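Local coordinates for protein papain-like cysteine protease (Porcine reproductive and respiratory syndrome virus, PDB 3MTV) that combines a metal-dependent nuclease with a papain-like cysteine protease and, as the nsp1beta part of the viral polyprotein, probably helps suppress host interferon signalling, at residues Asp5-Val11 and Trp21-Gly25; Lys18-Ala22 and Leu45-Phe49; Glu106-Ala110 and Tyr125-Arg129; Gly134-Asp140 and Arg176-Asn182; Gly143-Gln148 and His159-Val163. All coordinates share one frame; numbering follows the deposited sequence.

Contact 1 of 5, residues Asp5-Val11 and Trp21-Gly25; sequences DIGRGAV and WAPRG
Ala10 and Val11 face Trp21 to Pro23 in the beta hairpin of strands 10-15 and 18-23, and beyond its backbone pairing a salt bridge joins Asp5 of the preceding strand to Arg24. The two charged side chains slant across one another with their flat ends nearly perpendicular, carboxylate and guanidinium planes being 83° apart. With the groups turned this way they meet through a single link, in which Arg24 NH1 meets Asp5 OD1 nearly along its C-O axis at 2.7 Å. Arginine has the length for this reach: CG points opposite to the backbone N (chi1 168°) and the chain stays extended to NE, carrying the charge past Gly9 to the first strand. Asp5 is steadied by its other oxygen, since OD2 accepts from Gly7 N at 3.0 Å in an Asx turn. A type I' turn from Gly7 to Ala10 follows, with Arg8 and Gly9 at its centre; Gly7 and Gly9 both have positive phi, which suits glycine.

Within the hairpin, Val11 N donates to Ala22 O (2.8 Å) and Ala22 N returns a bond to Val11 O (3.1 Å). Val11 and Ala22 share a sheet face, where CG2 of the valine lies 4.3 Å from CB of the alanine; compact apolar groups suit this face, where His52 of the second subunit packs on Val11 and its Tyr13 on Ala22. Trp21 belongs to the other face. Its six-membered ring meets the small methyl group of Ala10 at a slant, Ala10 CB lying 3.5 Å from Trp21 CE3.

Contact 2 of 5, residues Lys18-Ala22 and Leu45-Phe49; sequences KVSWA and LHTSF
Trp21 of strand 18-23 lies against Leu45 and His46 where the end of helix 39-48 packs on a face of the N-terminal antiparallel sheet. The tight part is aromatic. His46 turns a ring edge to the indole face in a T-shaped (edge-to-face) pair, the His46 ring centroid 4.6 Å from that of the six-membered ring of Trp21 and the planes at 67°. With its CG opposite to the backbone N (chi1 165°), the imidazole lies over the benzene half while its own CA covers the five-membered ring, a CH-pi contact of 4.2 Å from His46 CA to the ring centroid. Leucine suits the neighbouring place because its methyls fork: Leu45 CD2 reaches Trp21 CD1 at 3.5 Å, and Leu45 CD1 meets Val19 CG1, also at 3.5 Å.

Contact thins out beyond this packing. Thr47, partly exposed, points from the helix away from the strand, and Ser20 points from the strand away from the helix, where it packs on Tyr13 of the second subunit. Phe49, where the helix has ended, turns its ring off toward Phe60. What it gives Trp21 is its carbonyl: NE1 at the indole edge makes a weak hydrogen bond of 3.2 Å to Phe49 O.

Contact 3 of 5, residues Glu106-Ala110 and Tyr125-Arg129; sequences EIRHA and YLQRR
The guanidinium of Arg129 has His109 over one face, with ND1 of the imidazole 3.5 Å above its plane and displaced toward the rim. Ring and guanidinium planes are 41° apart, so the two are tilted rather than stacked, and although His109 ND1 comes near Arg129 NH1 the angle is too poor for a hydrogen bond. Within its own helix the Tyr125 ring lies under the aliphatic part of the same arginine: Arg129 CG lies 3.4 Å above its plane, also toward the rim. Arg129 bends at chi2 (-70°) and again at chi3, which lets one side chain pass over the tyrosine and still present its charge to Glu106. There NH1 of Arg129 forms a salt bridge to Glu106 OE1 at 3.0 Å; as a hydrogen bond it is weak, and the place of the second carboxylate oxygen is doubtful.

These groups span helices 100-112 and 124-131, which run roughly antiparallel (147° between the segments) in the helical part of the papain-like protease region. The segment axes approach no closer than 12.4 Å, a spacing wide enough that long or flat side chains make the link. Across from Tyr125, helix 100-112 has the small Ala110, whose CA and CB both lie 3.5 Å from Tyr125 OH. Phe113 and Tyr115 pack their rings against that of Tyr125, and Trp91 touches Ala110, placing this end among aromatic neighbours.

Contact 4 of 5, residues Gly134-Asp140 and Arg176-Asn182; sequences GLRAVTD and RIRVEPN
In a side-on salt bridge Glu180 OE2 accepts from both NE (2.8 Å) and NH2 (2.7 Å) of Arg136. The oxygen lies in the guanidinium plane, NE using its anti lone pair and NH2 meeting it from out of the carboxylate plane; the two planes are 52° apart. Glu180 is extended beyond CG (chi2 -170°), long enough to bring its acid to the NE side of the guanidinium, the two side chains slanting across each other. NH1 of Arg136 bonds Asn182 OD1 in the carbonyl plane at 3.0 Å and also Ser184 O, while Pro181 O sits over the guanidinium centre; this buried charge is thus ringed by acceptors.

Arg136 and Glu180 stand on neighbouring antiparallel strands, 135-139 and 171-181, of the five-stranded sheet in the protease region, with Asn182 just past the second. Val138 and Arg178 form a hydrogen-bonded pair, with Val138 N to Arg178 O at 3.0 Å. On the other face, Ala137 and Val179 offer small apolar groups. Gly134, with positive phi, closes helix 124-131 in a Schellman motif and gives its O to Asn182 N (2.8 Å). At the far end Arg178 NE meets Asp140 OD2 at 3.2 Å. Asp140 OD1 accepts from His142 N, and Arg178 NH2 has a second acid in Glu191.

Contact 5 of 5, residues Gly143-Gln148 and His159-Val163; sequences GPIVIQ and HLKLV
The beta hairpin of strands 145-150 and 158-162 carries His159, by close similarity the active-site histidine of the papain-like cysteine protease, at the end where it pairs with Gln148. The side chain of His159 approaches that of Cys90, the likely nucleophile, to about 3 Å. Its backbone is held from both directions: Gln148 N donates to His159 O at 2.6 Å, and His159 N to Gln148 O at 2.7 Å. The imidazole stems from a CG opposite to the backbone N (chi1 -170°) and runs beside the Gln148 side chain, pointing the same way, with amide and ring planes 41° apart. Phe171 meets the ring as well.

Farther along, Val146 N bonds Lys161 O at 3.0 Å, nearly along the carbonyl. Val146 and Lys161 lie side by side on the face they share with Gln148 and His159. Lysine fits because its long methylene run can follow the valine before bending at chi4, which places NZ 3.6 Å from Val146 CG2. Branched apolar residues take the other face: the side chains of Ile147 and Leu160 cross at a slant, and Ile145 CG2 comes to 4.2 Å from Leu160 CD1. Just beyond the paired strands, proline, which has no N-H to give, still serves as an acceptor: Val163 N donates to Pro144 O at 2.9 Å.

The five contacts fall into two groups. Contacts 1 and 2, with centres 10 Å apart, share Trp21, Ala22 and strand 18-23; they build the N-terminal sheet and its helix, and both touch the second subunit. Contacts 3, 4 and 5 come later in the chain, in the protease region. Helix 124-131 of contact 3 is followed in the chain by strand 135-139 of contact 4, whose centre is about 16 Å away. Contact 5 is nested inside the loop that contact 4 closes, and the two, about 12 Å apart between centres, share the five-stranded sheet. Contacts 1 and 5 lie about 34 Å apart between centres, so the subunit packing at contact 1 is well separated from His159.

Contact 1 of 5, residues Asp5-Val11 and Trp21-Gly25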
# COMPACT_ATOMS: atom_id res chain seq x y z
N ASP A 5 -1.94 -2.32 -11.30
CA ASP A 5 -2.66 -3.54 -11.09
C ASP A 5 -1.84 -4.70 -11.65
O ASP A 5 -1.37 -4.61 -12.79
CB ASP A 5 -3.97 -3.47 -11.86
CG ASP A 5 -4.87 -4.69 -11.63
OD1 ASP A 5 -6.08 -4.57 -11.16
OD2 ASP A 5 -4.35 -5.78 -11.98
N ILE A 6 -1.69 -5.80 -10.91
CA ILE A 6 -0.74 -6.83 -11.27
C ILE A 6 -1.37 -8.17 -11.19
O ILE A 6 -0.69 -9.20 -11.23
CB ILE A 6 0.42 -6.89 -10.31
CG1 ILE A 6 -0.12 -7.29 -8.90
CG2 ILE A 6 1.19 -5.59 -10.26
CD1 ILE A 6 1.08 -7.41 -7.85
N GLY A 7 -2.67 -8.15 -11.07
CA GLY A 7 -3.45 -9.34 -11.17
C GLY A 7 -3.74 -9.95 -9.83
O GLY A 7 -3.28 -9.46 -8.81
N ARG A 8 -4.55 -11.00 -9.88
CA ARG A 8 -4.91 -11.88 -8.77
C ARG A 8 -5.04 -11.08 -7.48
O ARG A 8 -4.54 -11.48 -6.42
CB ARG A 8 -3.95 -13.09 -8.68
CG ARG A 8 -2.52 -12.65 -8.49
CD ARG A 8 -1.57 -12.97 -9.69
NE ARG A 8 -0.46 -11.97 -9.77
CZ ARG A 8 0.84 -12.28 -9.95
NH1 ARG A 8 1.17 -13.57 -10.07
NH2 ARG A 8 1.79 -11.32 -9.96
N GLY A 9 -5.72 -9.93 -7.57
CA GLY A 9 -6.19 -9.32 -6.35
C GLY A 9 -5.20 -8.34 -5.73
O GLY A 9 -5.54 -7.66 -4.84
N ALA A 10 -4.01 -8.19 -6.26
CA ALA A 10 -3.08 -7.19 -5.76
C ALA A 10 -2.76 -5.99 -6.66
O ALA A 10 -3.14 -5.93 -7.90
CB ALA A 10 -1.80 -7.88 -5.55
N VAL A 11 -1.93 -5.11 -6.08
CA VAL A 11 -1.39 -4.05 -6.87
C VAL A 11 -0.01 -3.76 -6.39
O VAL A 11 0.32 -4.20 -5.33
CB VAL A 11 -2.17 -2.74 -6.63
CG1 VAL A 11 -3.52 -2.82 -7.20
CG2 VAL A 11 -2.24 -2.38 -5.14
N TRP A 21 3.75 -4.64 -2.33
CA TRP A 21 2.45 -4.85 -2.94
C TRP A 21 1.36 -4.75 -1.90
O TRP A 21 1.65 -4.79 -0.77
CB TRP A 21 2.40 -6.21 -3.58
CG TRP A 21 2.38 -7.42 -2.63
CD1 TRP A 21 3.47 -7.99 -2.01
CD2 TRP A 21 1.26 -8.22 -2.22
NE1 TRP A 21 3.10 -9.09 -1.25
CE2 TRP A 21 1.76 -9.27 -1.38
CE3 TRP A 21 -0.11 -8.16 -2.47
CZ2 TRP A 21 0.96 -10.23 -0.78
CZ3 TRP A 21 -0.95 -9.17 -1.90
CH2 TRP A 21 -0.40 -10.17 -1.04
N ALA A 22 0.10 -4.76 -2.31
CA ALA A 22 -1.00 -4.61 -1.39
C ALA A 22 -2.23 -5.17 -2.05
O ALA A 22 -2.24 -5.27 -3.28
CB ALA A 22 -1.17 -3.16 -1.09
N PRO A 23 -3.29 -5.50 -1.28
CA PRO A 23 -4.48 -6.03 -1.96
C PRO A 23 -5.22 -4.91 -2.72
O PRO A 23 -4.87 -3.75 -2.47
CB PRO A 23 -5.32 -6.68 -0.84
CG PRO A 23 -4.43 -6.83 0.26
CD PRO A 23 -3.36 -5.71 0.17
N ARG A 24 -6.14 -5.25 -3.64
CA ARG A 24 -6.54 -4.37 -4.74
C ARG A 24 -7.48 -3.50 -3.96
O ARG A 24 -7.25 -2.26 -3.79
CB ARG A 24 -7.25 -5.16 -5.87
CG ARG A 24 -8.01 -4.39 -7.02
CD ARG A 24 -8.51 -5.46 -8.11
NE ARG A 24 -9.73 -5.07 -8.88
CZ ARG A 24 -9.85 -4.82 -10.23
NH1 ARG A 24 -8.80 -4.90 -11.15
NH2 ARG A 24 -11.10 -4.47 -10.68
N GLY A 25 -8.44 -4.19 -3.38
CA GLY A 25 -9.64 -3.53 -2.97
C GLY A 25 -10.82 -4.00 -3.79
O GLY A 25 -10.77 -5.07 -4.42

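Contact 2 of 5, residues Lys18-Ala22 and Leu45-Phe49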
# COMPACT_ATOMS: atom_id res chain seq x y z
N LYS A 18 12.97 0.28 -5.09
CA LYS A 18 12.14 -0.26 -4.01
C LYS A 18 10.66 -0.44 -4.42
O LYS A 18 10.11 0.34 -5.15
CB LYS A 18 12.29 0.59 -2.73
CG LYS A 18 13.69 0.57 -2.05
CD LYS A 18 13.81 1.42 -0.74
CE LYS A 18 15.29 1.40 -0.16
NZ LYS A 18 15.44 1.44 1.36
N VAL A 19 10.01 -1.45 -3.86
CA VAL A 19 8.75 -1.97 -4.37
C VAL A 19 7.87 -2.67 -3.27
O VAL A 19 8.38 -3.14 -2.25
CB VAL A 19 9.20 -2.89 -5.39
CG1 VAL A 19 8.33 -4.09 -5.50
CG2 VAL A 19 9.42 -2.10 -6.67
N SER A 20 6.54 -2.66 -3.40
CA SER A 20 5.67 -3.14 -2.35
C SER A 20 4.45 -3.75 -2.98
O SER A 20 4.07 -3.40 -4.03
CB SER A 20 5.20 -1.98 -1.45
OG SER A 20 3.85 -2.19 -0.98
N TRP A 21 3.75 -4.64 -2.33
CA TRP A 21 2.45 -4.85 -2.94
C TRP A 21 1.36 -4.75 -1.90
O TRP A 21 1.65 -4.79 -0.77
CB TRP A 21 2.40 -6.21 -3.58
CG TRP A 21 2.38 -7.42 -2.63
CD1 TRP A 21 3.47 -7.99 -2.01
CD2 TRP A 21 1.26 -8.22 -2.22
NE1 TRP A 21 3.10 -9.09 -1.25
CE2 TRP A 21 1.76 -9.27 -1.38
CE3 TRP A 21 -0.11 -8.16 -2.47
CZ2 TRP A 21 0.96 -10.23 -0.78
CZ3 TRP A 21 -0.95 -9.17 -1.90
CH2 TRP A 21 -0.40 -10.17 -1.04
N ALA A 22 0.10 -4.76 -2.31
CA ALA A 22 -1.00 -4.61 -1.39
C ALA A 22 -2.23 -5.17 -2.05
O ALA A 22 -2.24 -5.27 -3.28
CB ALA A 22 -1.17 -3.16 -1.09
N LEU A 45 8.00 -10.63 -6.18
CA LEU A 45 7.19 -9.90 -5.18
C LEU A 45 5.93 -10.51 -4.67
O LEU A 45 5.82 -10.78 -3.54
CB LEU A 45 6.68 -8.60 -5.72
CG LEU A 45 6.87 -7.52 -4.66
CD1 LEU A 45 5.88 -6.48 -4.82
CD2 LEU A 45 6.72 -8.10 -3.31
N HIS A 46 4.93 -10.66 -5.47
CA HIS A 46 3.67 -11.06 -4.86
C HIS A 46 3.75 -12.45 -4.42
O HIS A 46 3.17 -12.78 -3.44
CB HIS A 46 2.59 -10.85 -5.88
CG HIS A 46 1.28 -11.49 -5.61
ND1 HIS A 46 0.28 -10.85 -4.92
CD2 HIS A 46 0.77 -12.67 -6.02
CE1 HIS A 46 -0.79 -11.60 -4.90
NE2 HIS A 46 -0.53 -12.73 -5.56
N THR A 47 4.48 -13.28 -5.14
CA THR A 47 4.59 -14.68 -4.82
C THR A 47 5.43 -14.89 -3.57
O THR A 47 5.12 -15.72 -2.69
CB THR A 47 5.10 -15.52 -6.02
OG1 THR A 47 3.94 -15.91 -6.77
CG2 THR A 47 5.71 -16.79 -5.53
N SER A 48 6.48 -14.11 -3.42
CA SER A 48 7.29 -14.46 -2.28
C SER A 48 7.23 -13.62 -0.98
O SER A 48 7.55 -14.08 0.10
CB SER A 48 8.69 -14.83 -2.75
OG SER A 48 9.08 -13.87 -3.66
N PHE A 49 6.75 -12.39 -1.04
CA PHE A 49 6.67 -11.57 0.20
C PHE A 49 5.32 -11.29 0.78
O PHE A 49 4.31 -11.69 0.22
CB PHE A 49 7.34 -10.28 -0.02
CG PHE A 49 8.71 -10.44 -0.44
CD1 PHE A 49 9.03 -10.56 -1.77
CD2 PHE A 49 9.70 -10.54 0.49
CE1 PHE A 49 10.34 -10.74 -2.17
CE2 PHE A 49 11.04 -10.69 0.08
CZ PHE A 49 11.34 -10.77 -1.26

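Contact 3 of 5, residues Glu106-Ala110 and Tyr125-Arg129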
# COMPACT_ATOMS: atom_id res chain seq x y z
N GLU A 106 11.60 -28.64 24.98
CA GLU A 106 10.96 -27.43 24.56
C GLU A 106 10.70 -27.42 23.11
O GLU A 106 9.84 -26.68 22.63
CB GLU A 106 11.83 -26.21 24.80
CG GLU A 106 11.87 -25.78 26.21
CD GLU A 106 10.50 -25.41 26.81
OE1 GLU A 106 10.28 -25.73 27.99
OE2 GLU A 106 9.66 -24.80 26.12
N ILE A 107 11.52 -28.11 22.38
CA ILE A 107 11.47 -27.85 20.97
C ILE A 107 10.39 -28.68 20.41
O ILE A 107 9.65 -28.20 19.56
CB ILE A 107 12.75 -28.18 20.23
CG1 ILE A 107 13.66 -26.99 20.24
CG2 ILE A 107 12.53 -28.58 18.81
CD1 ILE A 107 14.99 -27.45 19.73
N ARG A 108 10.36 -29.93 20.87
CA ARG A 108 9.23 -30.83 20.72
C ARG A 108 7.97 -30.04 21.07
O ARG A 108 7.07 -29.91 20.29
CB ARG A 108 9.40 -31.99 21.68
CG ARG A 108 9.11 -33.28 21.07
CD ARG A 108 8.34 -34.22 22.02
NE ARG A 108 9.14 -35.12 22.88
CZ ARG A 108 9.34 -34.89 24.19
NH1 ARG A 108 8.85 -33.75 24.75
NH2 ARG A 108 10.04 -35.77 24.93
N HIS A 109 7.95 -29.44 22.22
CA HIS A 109 6.74 -28.82 22.65
C HIS A 109 6.21 -27.90 21.61
O HIS A 109 5.04 -27.84 21.40
CB HIS A 109 6.98 -28.00 23.95
CG HIS A 109 5.77 -27.89 24.82
ND1 HIS A 109 5.42 -26.72 25.47
CD2 HIS A 109 4.82 -28.80 25.14
CE1 HIS A 109 4.29 -26.91 26.15
NE2 HIS A 109 3.90 -28.16 25.96
N ALA A 110 7.05 -27.12 20.98
CA ALA A 110 6.53 -26.10 20.11
C ALA A 110 6.05 -26.77 18.87
O ALA A 110 5.11 -26.35 18.24
CB ALA A 110 7.54 -25.18 19.81
N TYR A 125 4.53 -16.71 23.50
CA TYR A 125 4.62 -18.10 23.82
C TYR A 125 6.02 -18.20 24.18
O TYR A 125 6.42 -18.91 25.05
CB TYR A 125 4.33 -18.93 22.58
CG TYR A 125 4.82 -20.32 22.70
CD1 TYR A 125 6.12 -20.60 22.40
CD2 TYR A 125 4.00 -21.37 23.14
CE1 TYR A 125 6.63 -21.95 22.47
CE2 TYR A 125 4.51 -22.74 23.27
CZ TYR A 125 5.84 -23.01 22.95
OH TYR A 125 6.44 -24.29 23.06
N LEU A 126 6.77 -17.37 23.54
CA LEU A 126 8.19 -17.42 23.74
C LEU A 126 8.47 -16.93 25.11
O LEU A 126 9.22 -17.53 25.87
CB LEU A 126 8.81 -16.45 22.83
CG LEU A 126 10.31 -16.48 22.52
CD1 LEU A 126 10.90 -17.82 22.72
CD2 LEU A 126 10.56 -16.11 21.11
N GLN A 127 7.82 -15.86 25.44
CA GLN A 127 8.05 -15.25 26.72
C GLN A 127 7.70 -16.24 27.80
O GLN A 127 8.36 -16.41 28.82
CB GLN A 127 7.12 -14.14 26.82
CG GLN A 127 7.19 -13.64 28.18
CD GLN A 127 7.61 -12.24 28.13
OE1 GLN A 127 6.97 -11.43 27.43
NE2 GLN A 127 8.72 -11.93 28.80
N ARG A 128 6.64 -16.94 27.53
CA ARG A 128 6.03 -17.69 28.54
C ARG A 128 6.89 -18.96 28.68
O ARG A 128 7.21 -19.41 29.82
CB ARG A 128 4.54 -17.84 28.19
CG ARG A 128 3.82 -18.84 28.94
CD ARG A 128 2.60 -19.39 28.20
NE ARG A 128 1.96 -18.22 27.69
CZ ARG A 128 1.44 -18.09 26.48
NH1 ARG A 128 1.48 -19.11 25.59
NH2 ARG A 128 0.88 -16.90 26.20
N ARG A 129 7.41 -19.47 27.56
CA ARG A 129 8.29 -20.67 27.71
C ARG A 129 9.37 -19.95 28.29
O ARG A 129 9.25 -18.76 28.38
CB ARG A 129 8.67 -21.23 26.35
CG ARG A 129 7.48 -22.00 25.84
CD ARG A 129 7.47 -23.16 26.74
NE ARG A 129 6.36 -23.33 27.64
CZ ARG A 129 6.29 -24.45 28.33
NH1 ARG A 129 7.29 -25.41 28.12
NH2 ARG A 129 5.24 -24.61 29.19

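Contact 4 of 5, residues Gly134-Asp140 and Arg176-Asn182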
# COMPACT_ATOMS: atom_id res chain seq x y z
N GLY A 134 13.11 -20.63 33.94
CA GLY A 134 13.88 -19.84 34.89
C GLY A 134 14.63 -18.81 34.11
O GLY A 134 15.49 -18.13 34.60
N LEU A 135 14.34 -18.66 32.85
CA LEU A 135 15.02 -17.56 32.27
C LEU A 135 14.13 -16.35 32.26
O LEU A 135 12.96 -16.32 32.77
CB LEU A 135 15.52 -17.84 30.87
CG LEU A 135 16.24 -19.18 30.76
CD1 LEU A 135 16.08 -19.81 29.43
CD2 LEU A 135 17.69 -19.02 31.11
N ARG A 136 14.80 -15.37 31.70
CA ARG A 136 14.44 -13.98 31.65
C ARG A 136 15.30 -13.24 30.60
O ARG A 136 16.51 -13.48 30.48
CB ARG A 136 14.65 -13.34 33.01
CG ARG A 136 15.63 -12.25 33.08
CD ARG A 136 15.48 -11.54 34.40
NE ARG A 136 16.70 -11.08 35.10
CZ ARG A 136 16.77 -10.93 36.42
NH1 ARG A 136 15.71 -11.23 37.16
NH2 ARG A 136 17.88 -10.50 36.99
N ALA A 137 14.67 -12.38 29.81
CA ALA A 137 15.41 -11.66 28.74
C ALA A 137 15.33 -10.22 28.95
O ALA A 137 14.22 -9.68 29.16
CB ALA A 137 14.89 -11.92 27.35
N VAL A 138 16.50 -9.59 28.86
CA VAL A 138 16.62 -8.21 29.29
C VAL A 138 17.28 -7.43 28.25
O VAL A 138 18.29 -7.83 27.64
CB VAL A 138 17.51 -7.97 30.51
CG1 VAL A 138 17.28 -6.53 30.99
CG2 VAL A 138 17.29 -8.97 31.60
N THR A 139 16.70 -6.25 28.15
CA THR A 139 16.99 -5.33 27.16
C THR A 139 18.33 -4.81 27.55
O THR A 139 18.47 -4.23 28.60
CB THR A 139 15.95 -4.31 27.21
OG1 THR A 139 16.10 -3.56 26.02
CG2 THR A 139 16.03 -3.47 28.62
N ASP A 140 19.34 -5.12 26.76
CA ASP A 140 20.68 -4.81 27.19
C ASP A 140 21.31 -4.09 26.06
O ASP A 140 21.70 -4.66 25.02
CB ASP A 140 21.50 -6.04 27.66
CG ASP A 140 23.08 -5.82 27.64
OD1 ASP A 140 23.52 -4.77 27.12
OD2 ASP A 140 23.88 -6.71 28.13
N ARG A 176 18.75 -4.75 21.15
CA ARG A 176 19.80 -5.65 21.64
C ARG A 176 19.41 -6.02 22.96
O ARG A 176 18.92 -5.17 23.72
CB ARG A 176 21.22 -5.08 21.55
CG ARG A 176 21.75 -5.22 20.03
CD ARG A 176 23.26 -4.98 19.85
NE ARG A 176 23.88 -4.35 21.04
CZ ARG A 176 25.18 -4.39 21.30
NH1 ARG A 176 26.01 -5.01 20.47
NH2 ARG A 176 25.63 -3.80 22.38
N ILE A 177 19.53 -7.34 23.16
CA ILE A 177 19.33 -7.92 24.51
C ILE A 177 20.30 -9.03 24.91
O ILE A 177 21.18 -9.43 24.15
CB ILE A 177 17.94 -8.54 24.64
CG1 ILE A 177 17.57 -9.19 23.34
CG2 ILE A 177 16.88 -7.51 24.90
CD1 ILE A 177 16.92 -10.49 23.50
N ARG A 178 20.03 -9.57 26.09
CA ARG A 178 20.85 -10.55 26.77
C ARG A 178 19.85 -11.57 27.39
O ARG A 178 18.77 -11.21 27.80
CB ARG A 178 21.53 -9.86 27.98
CG ARG A 178 22.55 -10.68 28.80
CD ARG A 178 22.79 -10.11 30.22
NE ARG A 178 22.51 -8.71 30.21
CZ ARG A 178 22.11 -8.04 31.28
NH1 ARG A 178 21.98 -8.66 32.42
NH2 ARG A 178 21.84 -6.74 31.21
N VAL A 179 20.23 -12.83 27.59
CA VAL A 179 19.36 -13.71 28.34
C VAL A 179 19.93 -14.19 29.66
O VAL A 179 21.01 -14.71 29.65
CB VAL A 179 19.20 -14.95 27.48
CG1 VAL A 179 18.35 -16.01 28.17
CG2 VAL A 179 18.57 -14.57 26.19
N GLU A 180 19.24 -14.08 30.80
CA GLU A 180 19.86 -14.47 32.05
C GLU A 180 18.90 -15.18 33.01
O GLU A 180 17.71 -15.24 32.80
CB GLU A 180 20.48 -13.22 32.70
CG GLU A 180 19.47 -12.32 33.49
CD GLU A 180 20.04 -10.95 33.94
OE1 GLU A 180 21.19 -10.68 33.49
OE2 GLU A 180 19.36 -10.15 34.71
N PRO A 181 19.45 -15.79 34.06
CA PRO A 181 18.56 -16.48 34.96
C PRO A 181 17.73 -15.47 35.66
O PRO A 181 18.27 -14.41 36.01
CB PRO A 181 19.50 -17.20 35.94
CG PRO A 181 20.85 -17.44 35.19
CD PRO A 181 20.87 -16.16 34.28
N ASN A 182 16.45 -15.81 35.87
CA ASN A 182 15.45 -14.86 36.29
C ASN A 182 15.35 -15.15 37.72
O ASN A 182 14.24 -15.36 38.22
CB ASN A 182 14.07 -15.17 35.66
CG ASN A 182 13.09 -14.06 35.94
OD1 ASN A 182 13.55 -13.02 36.22
ND2 ASN A 182 11.78 -14.28 35.94

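Contact 5 of 5, residues Gly143-Gln148 and His159-Val163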
# COMPACT_ATOMS: atom_id res chain seq x y z
N GLY A 143 24.11 -6.14 24.80
CA GLY A 143 23.83 -7.53 24.57
C GLY A 143 24.39 -8.06 23.27
O GLY A 143 24.76 -7.25 22.37
N PRO A 144 24.46 -9.44 23.22
CA PRO A 144 24.97 -10.52 22.32
C PRO A 144 24.06 -10.72 21.19
O PRO A 144 24.41 -11.25 20.10
CB PRO A 144 24.84 -11.81 23.16
CG PRO A 144 24.49 -11.41 24.58
CD PRO A 144 23.98 -9.97 24.52
N ILE A 145 22.83 -10.34 21.50
CA ILE A 145 21.68 -10.65 20.66
C ILE A 145 20.90 -9.48 20.19
O ILE A 145 20.39 -8.59 21.02
CB ILE A 145 20.59 -11.48 21.35
CG1 ILE A 145 21.13 -12.45 22.34
CG2 ILE A 145 19.99 -12.42 20.38
CD1 ILE A 145 20.40 -13.70 22.17
N VAL A 146 20.75 -9.58 18.85
CA VAL A 146 19.94 -8.70 18.06
C VAL A 146 18.58 -9.22 17.77
O VAL A 146 18.40 -10.32 17.17
CB VAL A 146 20.46 -8.48 16.67
CG1 VAL A 146 20.27 -7.07 16.39
CG2 VAL A 146 21.90 -8.87 16.53
N ILE A 147 17.65 -8.33 18.10
CA ILE A 147 16.30 -8.51 17.63
C ILE A 147 16.06 -7.79 16.31
O ILE A 147 16.43 -6.63 16.18
CB ILE A 147 15.30 -7.93 18.62
CG1 ILE A 147 15.54 -8.47 20.01
CG2 ILE A 147 13.94 -8.42 18.27
CD1 ILE A 147 15.35 -9.98 20.00
N GLN A 148 15.47 -8.49 15.35
CA GLN A 148 15.18 -7.90 14.03
C GLN A 148 13.82 -8.08 13.46
O GLN A 148 13.05 -9.00 13.81
CB GLN A 148 16.13 -8.40 12.96
CG GLN A 148 17.51 -8.48 13.47
CD GLN A 148 18.45 -8.65 12.38
OE1 GLN A 148 19.27 -7.74 12.13
NE2 GLN A 148 18.37 -9.81 11.68
N HIS A 159 12.96 -11.73 13.97
CA HIS A 159 14.04 -12.62 13.88
C HIS A 159 15.13 -12.26 14.88
O HIS A 159 15.35 -11.11 15.22
CB HIS A 159 14.51 -12.61 12.48
CG HIS A 159 15.50 -13.67 12.18
ND1 HIS A 159 16.84 -13.42 12.08
CD2 HIS A 159 15.33 -14.99 11.92
CE1 HIS A 159 17.47 -14.55 11.81
NE2 HIS A 159 16.57 -15.51 11.69
N LEU A 160 15.83 -13.23 15.40
CA LEU A 160 17.02 -12.76 16.01
C LEU A 160 18.28 -13.57 15.60
O LEU A 160 18.19 -14.62 14.96
CB LEU A 160 16.82 -12.66 17.50
CG LEU A 160 16.36 -14.09 17.78
CD1 LEU A 160 17.60 -14.90 18.04
CD2 LEU A 160 15.48 -14.23 18.99
N LYS A 161 19.44 -13.03 15.93
CA LYS A 161 20.67 -13.53 15.42
C LYS A 161 21.66 -12.89 16.34
O LYS A 161 21.30 -11.92 17.05
CB LYS A 161 20.85 -13.07 13.97
CG LYS A 161 21.42 -11.65 13.78
CD LYS A 161 21.70 -11.33 12.26
CE LYS A 161 22.76 -10.16 12.01
NZ LYS A 161 23.01 -9.10 13.08
N LEU A 162 22.88 -13.40 16.36
CA LEU A 162 23.87 -12.78 17.21
C LEU A 162 24.47 -11.62 16.50
O LEU A 162 24.52 -11.59 15.25
CB LEU A 162 24.98 -13.72 17.50
CG LEU A 162 24.59 -15.11 17.87
CD1 LEU A 162 25.56 -16.09 17.28
CD2 LEU A 162 24.66 -15.06 19.34
N VAL A 163 25.02 -10.71 17.32
CA VAL A 163 25.51 -9.38 16.91
C VAL A 163 26.49 -9.49 15.76
O VAL A 163 26.47 -8.70 14.81
CB VAL A 163 26.11 -8.57 18.11
CG1 VAL A 163 25.11 -7.63 18.61
CG2 VAL A 163 26.62 -9.49 19.29